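Local coordinates for pullulanase (Klebsiella oxytoca, PDB 2YOC), which hydrolyses alpha-1,6-glucosidic linkages in pullulan and related branched dextrins and is a substrate of the type 2 secretion system, at residues B[409-422]-B[858-871]. Numbering follows the deposited sequence.
Sequences LAKMTIHESHIRDL and QGIAFDQQGSELLR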
# COMPACT_ATOMS: atom_id res chain seq x y z
N LEU B 409 13.37 25.45 22.67
CA LEU B 409 12.56 24.34 23.18
C LEU B 409 13.14 23.00 22.87
O LEU B 409 13.19 22.17 23.76
CB LEU B 409 11.17 24.37 22.58
CG LEU B 409 10.25 25.45 23.04
CD1 LEU B 409 9.00 25.40 22.24
CD2 LEU B 409 9.94 25.30 24.50
N ALA B 410 13.55 22.78 21.62
CA ALA B 410 14.13 21.52 21.17
C ALA B 410 15.34 21.07 22.02
O ALA B 410 15.60 19.87 22.11
CB ALA B 410 14.52 21.61 19.70
N LYS B 411 16.03 22.03 22.67
CA LYS B 411 17.18 21.74 23.52
C LYS B 411 16.80 21.03 24.79
O LYS B 411 17.67 20.38 25.38
CB LYS B 411 18.03 23.00 23.76
CG LYS B 411 18.99 23.28 22.61
CD LYS B 411 19.10 24.75 22.24
CE LYS B 411 19.83 25.00 20.92
NZ LYS B 411 19.05 24.63 19.69
N MSE B 412 15.50 21.09 25.17
CA MSE B 412 14.89 20.47 26.36
C MSE B 412 15.26 19.00 26.57
O MSE B 412 14.95 18.15 25.73
CB MSE B 412 13.36 20.65 26.33
CG MSE B 412 12.69 20.57 27.70
SE MSE B 412 10.74 20.81 27.56
CE MSE B 412 10.70 22.77 27.26
N THR B 413 15.93 18.72 27.72
CA THR B 413 16.38 17.38 28.13
C THR B 413 15.86 17.12 29.56
O THR B 413 16.45 17.58 30.55
CB THR B 413 17.91 17.29 27.94
OG1 THR B 413 18.16 17.36 26.54
CG2 THR B 413 18.49 16.01 28.43
N ILE B 414 14.71 16.43 29.64
CA ILE B 414 13.94 16.17 30.88
C ILE B 414 14.37 14.94 31.65
O ILE B 414 14.60 13.89 31.05
CB ILE B 414 12.40 16.14 30.61
CG1 ILE B 414 11.96 17.27 29.68
CG2 ILE B 414 11.62 16.20 31.90
CD1 ILE B 414 10.60 17.03 29.03
N HIS B 415 14.43 15.09 32.99
CA HIS B 415 14.75 14.10 34.01
C HIS B 415 13.53 14.08 34.92
O HIS B 415 13.33 15.01 35.70
CB HIS B 415 15.99 14.56 34.80
CG HIS B 415 16.68 13.46 35.56
ND1 HIS B 415 17.47 12.52 34.92
CD2 HIS B 415 16.71 13.21 36.90
CE1 HIS B 415 17.93 11.72 35.86
NE2 HIS B 415 17.51 12.10 37.07
N GLU B 416 12.68 13.06 34.77
CA GLU B 416 11.43 12.91 35.52
C GLU B 416 11.72 12.27 36.88
O GLU B 416 11.95 11.05 36.99
CB GLU B 416 10.43 12.08 34.71
CG GLU B 416 9.07 11.90 35.33
CD GLU B 416 8.29 10.69 34.85
OE1 GLU B 416 8.82 9.55 34.96
OE2 GLU B 416 7.14 10.88 34.40
N SER B 417 11.66 13.10 37.92
CA SER B 417 11.96 12.75 39.31
C SER B 417 10.72 12.74 40.24
O SER B 417 9.67 13.28 39.88
CB SER B 417 13.03 13.71 39.84
OG SER B 417 13.81 14.23 38.77
N HIS B 418 10.87 12.10 41.44
CA HIS B 418 9.87 11.98 42.51
C HIS B 418 10.56 12.32 43.83
O HIS B 418 11.70 11.88 44.05
CB HIS B 418 9.28 10.55 42.53
CG HIS B 418 8.22 10.30 43.59
ND1 HIS B 418 8.56 10.02 44.90
CD2 HIS B 418 6.87 10.25 43.47
CE1 HIS B 418 7.42 9.83 45.54
NE2 HIS B 418 6.38 9.95 44.72
N ILE B 419 9.89 13.10 44.72
CA ILE B 419 10.45 13.59 46.00
C ILE B 419 11.04 12.52 46.91
O ILE B 419 12.11 12.74 47.48
CB ILE B 419 9.53 14.63 46.70
CG1 ILE B 419 9.14 15.83 45.77
CG2 ILE B 419 10.08 15.12 48.05
CD1 ILE B 419 10.26 16.57 45.08
N ARG B 420 10.39 11.36 47.02
CA ARG B 420 10.91 10.26 47.83
C ARG B 420 12.01 9.54 47.06
O ARG B 420 13.13 9.41 47.56
CB ARG B 420 9.79 9.31 48.29
CG ARG B 420 8.92 9.95 49.38
CD ARG B 420 8.28 8.92 50.30
NE ARG B 420 9.28 8.14 51.03
CZ ARG B 420 9.68 8.40 52.27
NH1 ARG B 420 9.17 9.43 52.93
NH2 ARG B 420 10.59 7.64 52.86
N ASP B 421 11.73 9.18 45.79
CA ASP B 421 12.70 8.53 44.89
C ASP B 421 14.10 9.21 44.92
O ASP B 421 15.12 8.52 44.83
CB ASP B 421 12.15 8.48 43.45
CG ASP B 421 11.04 7.46 43.19
OD1 ASP B 421 10.76 6.65 44.08
OD2 ASP B 421 10.47 7.47 42.07
N LEU B 422 14.14 10.56 45.08
CA LEU B 422 15.38 11.34 45.11
C LEU B 422 16.19 11.19 46.41
O LEU B 422 17.37 10.83 46.35
CB LEU B 422 15.11 12.84 44.83
CG LEU B 422 14.68 13.24 43.43
CD1 LEU B 422 14.23 14.65 43.42
CD2 LEU B 422 15.79 13.10 42.46
N GLN B 858 15.85 14.76 16.97
CA GLN B 858 15.23 16.08 16.82
C GLN B 858 14.11 16.41 17.80
O GLN B 858 13.91 17.60 18.10
CB GLN B 858 14.80 16.36 15.36
CG GLN B 858 15.96 16.37 14.34
CD GLN B 858 17.06 17.36 14.65
OE1 GLN B 858 16.84 18.54 14.92
NE2 GLN B 858 18.29 16.89 14.63
N GLY B 859 13.40 15.40 18.30
CA GLY B 859 12.31 15.59 19.26
C GLY B 859 12.82 15.90 20.65
O GLY B 859 14.01 15.74 20.92
N ILE B 860 11.94 16.33 21.55
CA ILE B 860 12.32 16.63 22.92
C ILE B 860 12.69 15.35 23.69
O ILE B 860 11.96 14.37 23.69
CB ILE B 860 11.27 17.51 23.61
CG1 ILE B 860 11.26 18.91 22.93
CG2 ILE B 860 11.50 17.61 25.14
CD1 ILE B 860 10.07 19.78 23.18
N ALA B 861 13.88 15.35 24.29
CA ALA B 861 14.43 14.24 25.06
C ALA B 861 13.85 14.22 26.45
O ALA B 861 13.95 15.21 27.18
CB ALA B 861 15.94 14.35 25.11
N PHE B 862 13.22 13.11 26.80
CA PHE B 862 12.63 12.85 28.11
C PHE B 862 13.15 11.52 28.57
O PHE B 862 13.33 10.59 27.78
CB PHE B 862 11.11 12.78 27.99
CG PHE B 862 10.32 12.49 29.26
CD1 PHE B 862 10.19 11.20 29.74
CD2 PHE B 862 9.62 13.50 29.90
CE1 PHE B 862 9.45 10.93 30.89
CE2 PHE B 862 8.88 13.24 31.05
CZ PHE B 862 8.80 11.96 31.53
N ASP B 863 13.35 11.42 29.87
CA ASP B 863 13.81 10.20 30.50
C ASP B 863 13.50 10.16 31.98
O ASP B 863 13.42 11.20 32.66
CB ASP B 863 15.31 10.00 30.26
CG ASP B 863 15.82 8.64 30.73
OD1 ASP B 863 15.03 7.63 30.67
OD2 ASP B 863 16.99 8.59 31.16
N GLN B 864 13.34 8.92 32.49
CA GLN B 864 13.06 8.62 33.88
C GLN B 864 14.31 8.83 34.73
O GLN B 864 15.42 8.44 34.33
CB GLN B 864 12.62 7.16 33.97
CG GLN B 864 12.19 6.77 35.36
CD GLN B 864 11.87 5.32 35.48
OE1 GLN B 864 12.44 4.46 34.79
NE2 GLN B 864 10.98 5.01 36.41
N GLN B 865 14.13 9.41 35.91
CA GLN B 865 15.23 9.54 36.87
C GLN B 865 15.71 8.10 37.16
O GLN B 865 14.89 7.21 37.37
CB GLN B 865 14.73 10.23 38.16
CG GLN B 865 15.42 9.79 39.44
CD GLN B 865 14.52 9.86 40.65
OE1 GLN B 865 13.29 9.87 40.57
NE2 GLN B 865 15.14 9.85 41.82
N GLY B 866 17.02 7.90 37.09
CA GLY B 866 17.68 6.63 37.38
C GLY B 866 18.17 5.84 36.19
O GLY B 866 18.92 4.88 36.37
N SER B 867 17.74 6.19 34.95
CA SER B 867 18.15 5.46 33.73
C SER B 867 19.65 5.47 33.51
O SER B 867 20.20 4.47 33.02
CB SER B 867 17.41 5.94 32.50
OG SER B 867 16.02 5.81 32.71
N GLU B 868 20.31 6.55 33.99
CA GLU B 868 21.76 6.77 33.98
C GLU B 868 22.47 5.83 34.99
O GLU B 868 23.70 5.75 34.99
CB GLU B 868 22.07 8.25 34.31
CG GLU B 868 21.98 8.66 35.78
CD GLU B 868 20.60 8.84 36.40
OE1 GLU B 868 19.60 8.64 35.69
OE2 GLU B 868 20.52 9.23 37.59
N LEU B 869 21.68 5.18 35.90
CA LEU B 869 22.14 4.26 36.94
C LEU B 869 21.44 2.92 36.76
O LEU B 869 21.12 2.25 37.74
CB LEU B 869 21.87 4.84 38.34
CG LEU B 869 22.42 6.26 38.64
CD1 LEU B 869 22.00 6.74 40.01
CD2 LEU B 869 23.93 6.35 38.47
N LEU B 870 21.19 2.53 35.50
CA LEU B 870 20.57 1.26 35.10
C LEU B 870 19.37 0.87 35.96
O LEU B 870 19.12 -0.32 36.17
CB LEU B 870 21.66 0.15 35.13
CG LEU B 870 22.94 0.44 34.36
CD1 LEU B 870 24.05 -0.45 34.80
CD2 LEU B 870 22.73 0.30 32.88
N ARG B 871 18.62 1.88 36.45
CA ARG B 871 17.48 1.70 37.36
C ARG B 871 16.64 0.51 37.05
O ARG B 871 16.26 0.28 35.89
CB ARG B 871 16.61 2.96 37.49
CG ARG B 871 15.63 2.92 38.66
CD ARG B 871 14.68 4.10 38.61
NE ARG B 871 13.75 4.11 39.74
CZ ARG B 871 12.96 5.14 40.04
NH1 ARG B 871 13.01 6.25 39.31
NH2 ARG B 871 12.17 5.09 41.09
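Ile414 N donates to Ala861 O at 2.8 Å, an almost straight bond (170°) between parallel strands 413-417 and 860-864. Glu416 N repeats it on Asp863 O, and Gln865 N then bonds to Glu416 O. The returning bonds from Ala861 N to Met412 O and from Asp863 N to Ile414 O are weak.

Ile414, Glu416 and Phe862 share one face of the sheet. Ile414 CD1 meets the Phe862 ring edge at CD2, 3.8 Å away, and also packs on Ile860 CG2. Phe862 CG is anti to the backbone N (chi1 179°), and the ring leans towards strand 413-417. The Glu416 carboxylate lies at its edge, OE2 3.5 Å from CZ, with the two planes 79° apart. His821 ND1 bonds that same OE2.

His415 is on the other face. Gln865 CA sits over its ring in a CH-pi contact. The Gln865 amide reaches helix 419-422: OE1 accepts a weak bond from His418 N, and NE2 lies against Leu422 CD2.

Arg871 NH2 forms a salt bridge with Asp421 OD2 at 3.1 Å, from above the carboxylate plane; Tyr543 OH holds OD1. Arg871 NH1 bonds Gln865 O, so the guanidinium ties the end of strand 860-864 to helix 419-422.

Pairing of first strand 413-417 with eighth strand 860-864 closes the (beta/alpha)8 barrel characteristic of the alpha-amylase family.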